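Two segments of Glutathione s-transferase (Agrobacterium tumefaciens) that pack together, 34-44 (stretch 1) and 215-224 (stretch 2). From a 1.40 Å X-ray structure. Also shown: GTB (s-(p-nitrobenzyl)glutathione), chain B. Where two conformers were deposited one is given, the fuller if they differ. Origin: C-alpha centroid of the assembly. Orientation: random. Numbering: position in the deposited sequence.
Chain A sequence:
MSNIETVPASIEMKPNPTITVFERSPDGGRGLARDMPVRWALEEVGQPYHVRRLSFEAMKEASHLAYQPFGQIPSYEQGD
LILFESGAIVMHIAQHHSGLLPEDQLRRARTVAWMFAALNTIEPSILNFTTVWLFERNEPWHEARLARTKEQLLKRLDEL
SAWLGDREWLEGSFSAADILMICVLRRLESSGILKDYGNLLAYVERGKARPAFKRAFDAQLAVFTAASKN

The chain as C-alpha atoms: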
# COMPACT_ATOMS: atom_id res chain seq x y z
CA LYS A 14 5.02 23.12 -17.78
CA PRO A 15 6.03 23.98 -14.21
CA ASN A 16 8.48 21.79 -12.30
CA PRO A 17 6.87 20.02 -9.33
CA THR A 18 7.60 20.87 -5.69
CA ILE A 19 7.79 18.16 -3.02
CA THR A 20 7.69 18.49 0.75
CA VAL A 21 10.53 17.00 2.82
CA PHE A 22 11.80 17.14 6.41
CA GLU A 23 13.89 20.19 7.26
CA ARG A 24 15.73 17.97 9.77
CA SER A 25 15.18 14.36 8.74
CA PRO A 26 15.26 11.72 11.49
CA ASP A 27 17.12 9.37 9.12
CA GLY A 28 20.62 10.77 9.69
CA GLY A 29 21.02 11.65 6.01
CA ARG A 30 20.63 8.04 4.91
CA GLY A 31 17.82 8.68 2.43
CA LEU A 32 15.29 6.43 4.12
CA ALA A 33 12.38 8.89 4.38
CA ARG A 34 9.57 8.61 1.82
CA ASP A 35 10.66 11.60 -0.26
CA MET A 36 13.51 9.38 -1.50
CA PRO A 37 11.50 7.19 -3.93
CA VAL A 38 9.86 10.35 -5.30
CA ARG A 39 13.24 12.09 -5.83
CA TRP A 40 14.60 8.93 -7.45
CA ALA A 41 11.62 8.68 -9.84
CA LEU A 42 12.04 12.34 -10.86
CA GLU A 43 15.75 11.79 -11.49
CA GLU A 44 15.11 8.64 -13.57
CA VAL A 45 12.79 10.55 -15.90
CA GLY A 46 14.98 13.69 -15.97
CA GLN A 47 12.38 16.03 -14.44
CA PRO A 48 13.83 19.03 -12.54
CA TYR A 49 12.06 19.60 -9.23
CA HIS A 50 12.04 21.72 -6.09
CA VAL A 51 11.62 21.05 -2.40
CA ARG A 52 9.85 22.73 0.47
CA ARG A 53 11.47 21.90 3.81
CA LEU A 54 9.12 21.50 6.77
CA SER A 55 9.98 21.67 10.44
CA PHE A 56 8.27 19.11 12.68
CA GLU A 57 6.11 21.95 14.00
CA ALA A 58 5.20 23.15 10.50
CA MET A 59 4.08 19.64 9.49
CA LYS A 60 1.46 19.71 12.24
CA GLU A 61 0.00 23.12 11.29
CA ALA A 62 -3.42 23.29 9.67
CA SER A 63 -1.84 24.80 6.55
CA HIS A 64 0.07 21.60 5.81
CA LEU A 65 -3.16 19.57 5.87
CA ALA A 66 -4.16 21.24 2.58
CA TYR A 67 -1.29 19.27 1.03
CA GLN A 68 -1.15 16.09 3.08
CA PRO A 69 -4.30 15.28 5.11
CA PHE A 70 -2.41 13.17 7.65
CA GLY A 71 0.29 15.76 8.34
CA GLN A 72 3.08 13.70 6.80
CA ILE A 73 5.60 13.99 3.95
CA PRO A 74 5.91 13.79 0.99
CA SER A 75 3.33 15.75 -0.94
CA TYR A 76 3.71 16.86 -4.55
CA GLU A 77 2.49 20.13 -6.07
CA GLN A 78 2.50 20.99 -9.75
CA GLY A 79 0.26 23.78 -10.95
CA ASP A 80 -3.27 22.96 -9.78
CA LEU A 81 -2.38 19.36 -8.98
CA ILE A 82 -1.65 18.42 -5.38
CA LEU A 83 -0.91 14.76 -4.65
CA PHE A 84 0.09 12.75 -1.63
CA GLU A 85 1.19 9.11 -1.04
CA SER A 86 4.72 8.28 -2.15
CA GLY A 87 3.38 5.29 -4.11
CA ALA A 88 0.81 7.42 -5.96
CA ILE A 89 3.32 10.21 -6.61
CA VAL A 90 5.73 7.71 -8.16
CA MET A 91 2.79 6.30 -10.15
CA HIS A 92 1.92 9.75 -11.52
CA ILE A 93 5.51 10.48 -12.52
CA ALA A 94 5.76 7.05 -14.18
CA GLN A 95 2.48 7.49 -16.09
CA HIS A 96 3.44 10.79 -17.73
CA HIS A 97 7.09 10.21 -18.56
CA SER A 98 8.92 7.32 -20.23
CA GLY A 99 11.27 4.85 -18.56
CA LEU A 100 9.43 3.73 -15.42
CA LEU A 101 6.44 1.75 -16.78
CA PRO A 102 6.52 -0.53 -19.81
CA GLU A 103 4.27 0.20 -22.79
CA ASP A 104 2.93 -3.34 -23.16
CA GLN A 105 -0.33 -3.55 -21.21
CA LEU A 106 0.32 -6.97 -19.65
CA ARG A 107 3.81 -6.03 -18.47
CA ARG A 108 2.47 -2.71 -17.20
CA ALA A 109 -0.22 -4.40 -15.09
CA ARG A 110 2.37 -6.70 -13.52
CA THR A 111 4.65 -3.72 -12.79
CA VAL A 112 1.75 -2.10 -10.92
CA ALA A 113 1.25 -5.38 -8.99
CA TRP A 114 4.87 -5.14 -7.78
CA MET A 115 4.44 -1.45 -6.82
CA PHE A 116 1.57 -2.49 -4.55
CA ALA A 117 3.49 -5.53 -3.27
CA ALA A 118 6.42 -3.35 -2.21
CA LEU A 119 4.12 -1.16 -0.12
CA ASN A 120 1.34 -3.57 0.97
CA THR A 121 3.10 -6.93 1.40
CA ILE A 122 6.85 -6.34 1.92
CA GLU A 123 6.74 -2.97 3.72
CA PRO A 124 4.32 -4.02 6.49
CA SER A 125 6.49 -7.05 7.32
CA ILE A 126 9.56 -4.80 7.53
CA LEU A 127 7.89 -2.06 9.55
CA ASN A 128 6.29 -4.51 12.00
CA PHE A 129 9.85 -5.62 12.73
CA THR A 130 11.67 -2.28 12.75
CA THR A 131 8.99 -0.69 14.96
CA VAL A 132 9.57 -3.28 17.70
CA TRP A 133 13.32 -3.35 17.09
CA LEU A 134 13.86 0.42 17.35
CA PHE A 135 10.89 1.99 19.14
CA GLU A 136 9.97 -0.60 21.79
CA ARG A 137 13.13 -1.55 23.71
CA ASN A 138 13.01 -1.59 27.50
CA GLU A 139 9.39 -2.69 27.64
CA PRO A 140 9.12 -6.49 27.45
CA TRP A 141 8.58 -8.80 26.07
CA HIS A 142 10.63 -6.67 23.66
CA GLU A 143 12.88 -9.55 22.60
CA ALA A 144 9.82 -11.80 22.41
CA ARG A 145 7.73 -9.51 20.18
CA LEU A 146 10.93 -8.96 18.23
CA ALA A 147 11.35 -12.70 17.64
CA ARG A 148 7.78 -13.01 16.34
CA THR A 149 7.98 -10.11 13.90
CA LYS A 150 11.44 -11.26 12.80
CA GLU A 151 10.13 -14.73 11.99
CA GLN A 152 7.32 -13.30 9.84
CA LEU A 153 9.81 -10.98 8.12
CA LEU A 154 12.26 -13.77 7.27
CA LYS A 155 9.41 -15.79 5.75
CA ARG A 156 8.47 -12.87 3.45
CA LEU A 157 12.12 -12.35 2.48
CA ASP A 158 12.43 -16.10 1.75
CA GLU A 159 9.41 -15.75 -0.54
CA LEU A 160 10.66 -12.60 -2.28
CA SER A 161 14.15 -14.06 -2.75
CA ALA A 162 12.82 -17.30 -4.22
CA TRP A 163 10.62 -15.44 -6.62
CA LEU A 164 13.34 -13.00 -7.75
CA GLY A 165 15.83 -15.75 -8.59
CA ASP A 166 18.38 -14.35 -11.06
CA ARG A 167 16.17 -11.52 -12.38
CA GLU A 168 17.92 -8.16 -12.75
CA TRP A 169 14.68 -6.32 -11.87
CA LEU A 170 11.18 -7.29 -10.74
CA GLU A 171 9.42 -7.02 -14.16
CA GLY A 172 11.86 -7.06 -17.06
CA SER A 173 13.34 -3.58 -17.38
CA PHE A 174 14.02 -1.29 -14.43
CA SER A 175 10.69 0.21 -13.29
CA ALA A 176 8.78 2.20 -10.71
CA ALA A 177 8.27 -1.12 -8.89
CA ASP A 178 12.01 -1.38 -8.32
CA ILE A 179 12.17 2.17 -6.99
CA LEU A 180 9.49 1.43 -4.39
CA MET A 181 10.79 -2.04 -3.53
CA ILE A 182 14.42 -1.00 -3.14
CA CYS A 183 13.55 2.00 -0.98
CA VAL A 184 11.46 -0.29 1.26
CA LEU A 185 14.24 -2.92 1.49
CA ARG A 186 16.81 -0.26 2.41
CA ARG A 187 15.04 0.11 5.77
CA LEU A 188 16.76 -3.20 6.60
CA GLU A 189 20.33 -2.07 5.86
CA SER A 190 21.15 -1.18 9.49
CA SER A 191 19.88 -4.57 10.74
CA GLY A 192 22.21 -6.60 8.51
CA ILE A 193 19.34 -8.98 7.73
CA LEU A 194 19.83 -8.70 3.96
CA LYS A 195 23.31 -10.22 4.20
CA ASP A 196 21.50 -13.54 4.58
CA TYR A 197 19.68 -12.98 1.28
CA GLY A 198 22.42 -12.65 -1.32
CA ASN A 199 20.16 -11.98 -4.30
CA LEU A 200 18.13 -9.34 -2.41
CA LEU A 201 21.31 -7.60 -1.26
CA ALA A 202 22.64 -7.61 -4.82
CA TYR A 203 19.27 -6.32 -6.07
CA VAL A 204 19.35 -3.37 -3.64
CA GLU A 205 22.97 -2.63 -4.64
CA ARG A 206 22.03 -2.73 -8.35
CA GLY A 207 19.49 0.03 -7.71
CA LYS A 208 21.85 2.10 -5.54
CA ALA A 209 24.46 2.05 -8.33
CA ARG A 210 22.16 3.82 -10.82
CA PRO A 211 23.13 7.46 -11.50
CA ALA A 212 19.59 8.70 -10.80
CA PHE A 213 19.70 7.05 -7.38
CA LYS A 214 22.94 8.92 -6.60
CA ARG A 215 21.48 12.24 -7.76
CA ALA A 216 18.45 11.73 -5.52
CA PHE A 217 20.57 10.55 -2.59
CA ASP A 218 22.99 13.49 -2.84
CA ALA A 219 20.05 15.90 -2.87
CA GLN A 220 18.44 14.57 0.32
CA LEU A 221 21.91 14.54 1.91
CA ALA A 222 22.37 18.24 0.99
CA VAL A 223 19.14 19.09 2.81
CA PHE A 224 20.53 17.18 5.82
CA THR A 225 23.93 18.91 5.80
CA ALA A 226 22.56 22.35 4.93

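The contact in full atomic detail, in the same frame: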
# COMPACT_ATOMS: atom_id res chain seq x y z
N ARG A 34 10.37 8.94 3.00
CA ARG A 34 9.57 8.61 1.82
C ARG A 34 9.63 9.62 0.68
O ARG A 34 9.05 9.39 -0.38
CB ARG A 34 8.13 8.27 2.21
CG ARG A 34 8.04 6.99 3.03
CD ARG A 34 6.62 6.78 3.52
NE ARG A 34 6.49 5.63 4.43
CZ ARG A 34 6.14 4.41 4.06
NH1 ARG A 34 5.90 4.14 2.78
NH2 ARG A 34 6.04 3.44 4.96
N ASP A 35 10.34 10.73 0.88
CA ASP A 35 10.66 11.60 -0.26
C ASP A 35 11.67 10.91 -1.19
O ASP A 35 11.72 11.22 -2.38
CB ASP A 35 11.23 12.94 0.21
CG ASP A 35 12.51 12.79 1.02
OD1 ASP A 35 12.47 12.14 2.09
OD2 ASP A 35 13.57 13.30 0.61
N MET A 36 12.45 9.97 -0.68
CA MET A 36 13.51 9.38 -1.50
C MET A 36 13.00 8.68 -2.78
O MET A 36 13.54 8.92 -3.87
CB MET A 36 14.38 8.46 -0.66
CG MET A 36 15.52 7.85 -1.44
SD MET A 36 16.77 9.07 -1.98
CE MET A 36 17.76 7.95 -2.95
N PRO A 37 11.97 7.82 -2.68
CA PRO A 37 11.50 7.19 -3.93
C PRO A 37 10.95 8.21 -4.91
O PRO A 37 11.09 8.02 -6.12
CB PRO A 37 10.39 6.22 -3.47
CG PRO A 37 10.07 6.65 -2.02
CD PRO A 37 11.38 7.18 -1.49
N VAL A 38 10.34 9.29 -4.42
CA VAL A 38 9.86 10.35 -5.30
C VAL A 38 11.02 11.06 -6.01
O VAL A 38 10.98 11.27 -7.22
CB VAL A 38 9.00 11.35 -4.49
CG1 VAL A 38 8.61 12.54 -5.37
CG2 VAL A 38 7.75 10.65 -3.93
N ARG A 39 12.04 11.47 -5.26
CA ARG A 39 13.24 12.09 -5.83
C ARG A 39 13.87 11.17 -6.87
O ARG A 39 14.28 11.63 -7.95
CB ARG A 39 14.26 12.37 -4.74
CG ARG A 39 13.86 13.43 -3.71
CD ARG A 39 14.99 13.51 -2.69
NE ARG A 39 14.86 14.54 -1.65
CZ ARG A 39 15.31 15.78 -1.79
NH1 ARG A 39 15.79 16.21 -2.95
NH2 ARG A 39 15.22 16.62 -0.77
N TRP A 40 13.99 9.89 -6.54
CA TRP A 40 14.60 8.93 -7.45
C TRP A 40 13.79 8.80 -8.75
O TRP A 40 14.35 8.84 -9.87
CB TRP A 40 14.75 7.60 -6.70
CG TRP A 40 15.49 6.49 -7.44
CD1 TRP A 40 16.10 6.56 -8.68
CD2 TRP A 40 15.69 5.15 -6.98
NE1 TRP A 40 16.66 5.34 -9.00
CE2 TRP A 40 16.41 4.45 -7.98
CE3 TRP A 40 15.29 4.45 -5.82
CZ2 TRP A 40 16.76 3.10 -7.85
CZ3 TRP A 40 15.65 3.12 -5.69
CH2 TRP A 40 16.39 2.45 -6.70
N ALA A 41 12.46 8.72 -8.65
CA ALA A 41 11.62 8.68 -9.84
C ALA A 41 11.82 9.92 -10.72
O ALA A 41 11.94 9.81 -11.95
CB ALA A 41 10.15 8.51 -9.46
N LEU A 42 11.81 11.10 -10.10
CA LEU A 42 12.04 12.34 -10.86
C LEU A 42 13.40 12.33 -11.56
O LEU A 42 13.50 12.74 -12.72
CB LEU A 42 11.89 13.56 -9.95
CG LEU A 42 10.46 13.78 -9.41
CD1 LEU A 42 10.45 14.70 -8.20
CD2 LEU A 42 9.54 14.32 -10.51
N GLU A 43 14.43 11.86 -10.87
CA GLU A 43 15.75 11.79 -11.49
C GLU A 43 15.83 10.77 -12.63
O GLU A 43 16.50 11.02 -13.64
CB GLU A 43 16.82 11.55 -10.44
CG GLU A 43 17.08 12.76 -9.52
CD GLU A 43 17.71 13.93 -10.26
OE1 GLU A 43 18.14 13.76 -11.41
OE2 GLU A 43 17.78 15.02 -9.66
N GLU A 44 15.12 9.65 -12.51
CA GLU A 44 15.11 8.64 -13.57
C GLU A 44 14.49 9.19 -14.85
O GLU A 44 14.95 8.87 -15.94
CB GLU A 44 14.38 7.35 -13.14
CG GLU A 44 15.16 6.50 -12.13
CD GLU A 44 16.28 5.66 -12.74
OE1 GLU A 44 16.32 5.49 -13.98
OE2 GLU A 44 17.11 5.17 -11.96
N ARG A 215 21.92 10.84 -7.72
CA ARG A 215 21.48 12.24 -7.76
C ARG A 215 20.42 12.51 -6.70
O ARG A 215 20.44 13.53 -6.02
CB ARG A 215 20.99 12.65 -9.16
CG ARG A 215 22.09 12.69 -10.24
CD ARG A 215 21.62 13.28 -11.55
NE ARG A 215 20.50 12.58 -12.17
CZ ARG A 215 20.61 11.59 -13.05
NH1 ARG A 215 21.81 11.16 -13.44
NH2 ARG A 215 19.52 11.03 -13.57
N ALA A 216 19.47 11.59 -6.56
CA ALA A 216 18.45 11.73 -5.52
C ALA A 216 19.05 11.67 -4.12
O ALA A 216 18.70 12.46 -3.26
CB ALA A 216 17.37 10.68 -5.70
N PHE A 217 19.95 10.72 -3.90
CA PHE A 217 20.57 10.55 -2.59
C PHE A 217 21.38 11.78 -2.20
O PHE A 217 21.31 12.24 -1.06
CB PHE A 217 21.45 9.29 -2.58
CG PHE A 217 22.01 8.96 -1.23
CD1 PHE A 217 23.19 9.55 -0.78
CD2 PHE A 217 21.35 8.07 -0.40
CE1 PHE A 217 23.69 9.25 0.49
CE2 PHE A 217 21.84 7.77 0.85
CZ PHE A 217 23.01 8.35 1.29
N ASP A 218 22.16 12.31 -3.14
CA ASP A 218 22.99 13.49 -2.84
C ASP A 218 22.11 14.69 -2.51
O ASP A 218 22.47 15.53 -1.69
CB ASP A 218 23.91 13.83 -4.02
CG ASP A 218 25.04 12.82 -4.20
OD1 ASP A 218 25.19 11.91 -3.37
OD2 ASP A 218 25.75 12.96 -5.21
N ALA A 219 20.94 14.78 -3.15
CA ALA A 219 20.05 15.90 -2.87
C ALA A 219 19.42 15.83 -1.48
O ALA A 219 19.36 16.85 -0.78
CB ALA A 219 18.99 16.05 -3.98
N GLN A 220 18.96 14.66 -1.04
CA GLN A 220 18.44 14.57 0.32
C GLN A 220 19.57 14.81 1.34
O GLN A 220 19.35 15.41 2.38
CB GLN A 220 17.67 13.26 0.57
CG GLN A 220 18.49 11.96 0.44
CD GLN A 220 19.28 11.62 1.71
OE1 GLN A 220 18.79 11.82 2.83
NE2 GLN A 220 20.48 11.08 1.53
N LEU A 221 20.78 14.38 1.00
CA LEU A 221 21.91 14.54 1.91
C LEU A 221 22.24 16.03 2.05
O LEU A 221 22.56 16.48 3.15
CB LEU A 221 23.11 13.71 1.42
CG LEU A 221 24.39 13.82 2.25
CD1 LEU A 221 24.17 13.37 3.69
CD2 LEU A 221 25.49 12.98 1.60
N ALA A 222 22.10 16.80 0.96
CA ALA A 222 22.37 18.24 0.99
C ALA A 222 21.36 18.98 1.87
O ALA A 222 21.71 19.97 2.51
CB ALA A 222 22.35 18.82 -0.41
N VAL A 223 20.12 18.52 1.90
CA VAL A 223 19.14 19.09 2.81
C VAL A 223 19.60 18.83 4.24
O VAL A 223 19.54 19.72 5.09
CB VAL A 223 17.71 18.52 2.58
CG1 VAL A 223 16.76 19.01 3.68
CG2 VAL A 223 17.20 18.94 1.23
N PHE A 224 20.06 17.61 4.50
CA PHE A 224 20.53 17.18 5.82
C PHE A 224 21.72 17.99 6.31
O PHE A 224 21.79 18.36 7.49
CB PHE A 224 20.89 15.69 5.78
CG PHE A 224 21.43 15.15 7.08
CD1 PHE A 224 20.59 14.93 8.16
CD2 PHE A 224 22.77 14.84 7.22
CE1 PHE A 224 21.08 14.43 9.35
CE2 PHE A 224 23.27 14.34 8.41
CZ PHE A 224 22.42 14.13 9.48
N1 GTB B . 1.67 6.32 3.13
CA1 GTB B . 2.47 7.55 3.20
C1 GTB B . 3.36 7.66 1.99
O11 GTB B . 3.87 6.60 1.56
O12 GTB B . 3.57 8.78 1.47
CB1 GTB B . 3.26 7.55 4.51
CG1 GTB B . 4.00 8.87 4.71
CD1 GTB B . 4.89 8.84 5.95
OE1 GTB B . 4.91 7.84 6.66
N2 GTB B . 5.61 9.93 6.17
CA2 GTB B . 6.52 10.04 7.31
C2 GTB B . 6.27 11.29 8.11
O2 GTB B . 5.95 12.35 7.57
CB2 GTB B . 7.96 10.19 6.79
SG2 GTB B . 8.60 8.78 5.96
N3 GTB B . 6.44 11.18 9.43
CA3 GTB B . 6.31 12.28 10.36
C3 GTB B . 5.10 12.20 11.25
O31 GTB B . 4.37 11.19 11.20
O32 GTB B . 4.89 13.18 12.00
C' GTB B . 8.76 7.52 7.19
C1' GTB B . 10.15 7.45 7.76
C2' GTB B . 10.46 8.14 8.93
C3' GTB B . 11.74 8.06 9.46
C4' GTB B . 12.71 7.29 8.82
N41 GTB B . 14.01 7.20 9.37
O41 GTB B . 14.85 6.45 8.88
O42 GTB B . 14.28 7.88 10.34
C5' GTB B . 12.40 6.60 7.66
C6' GTB B . 11.11 6.67 7.13
O HOH W 1 17.80 15.10 -7.01

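Two helices far apart in sequence, 35-44 and 215-224, pack through a small knob-into-hole contact around an alanine, with a salt bridge at one end and a long arginine laid along the partner helix at the other. Their axes cross at 133° and approach to 8.7 Å, and the backbones come nearest at Trp 40 and Ala 216, whose CA atoms are 5.1 Å apart. Ala 216 suits this spot because its methyl fits among Met 36, Arg 39, Trp 40 and Glu 43; its CB lies 3.6 Å from Trp 40 N. Flexible Met 36 reaches in with its end, placing CE 3.9 Å from both Ala 216 CB and Phe 217 CB.

Arg 39 is the reciprocal knob, extended among Ala 216, Ala 219, Gln 220 and Val 223. Arg 39 NH1 lies 3.4 Å from the CB of the small Ala 219, while Gln 220 CB covers one guanidinium face. The buried charge is met partly within its own helix, where Arg 39 NE forms a salt bridge to Asp 35 OD2 at 2.9 Å; NH1 is hydrogen-bonded elsewhere in the structure.

Long charged side chains suit the more open end, pairing near solvent: Arg 215 NE bonds Glu 43 OE1 at 2.7 Å in a salt bridge, and Arg 215 NH2 donates to Glu 43 O at 3.0 Å. Water 1 donates to Glu 43 OE2 and weakly to Arg 215 O.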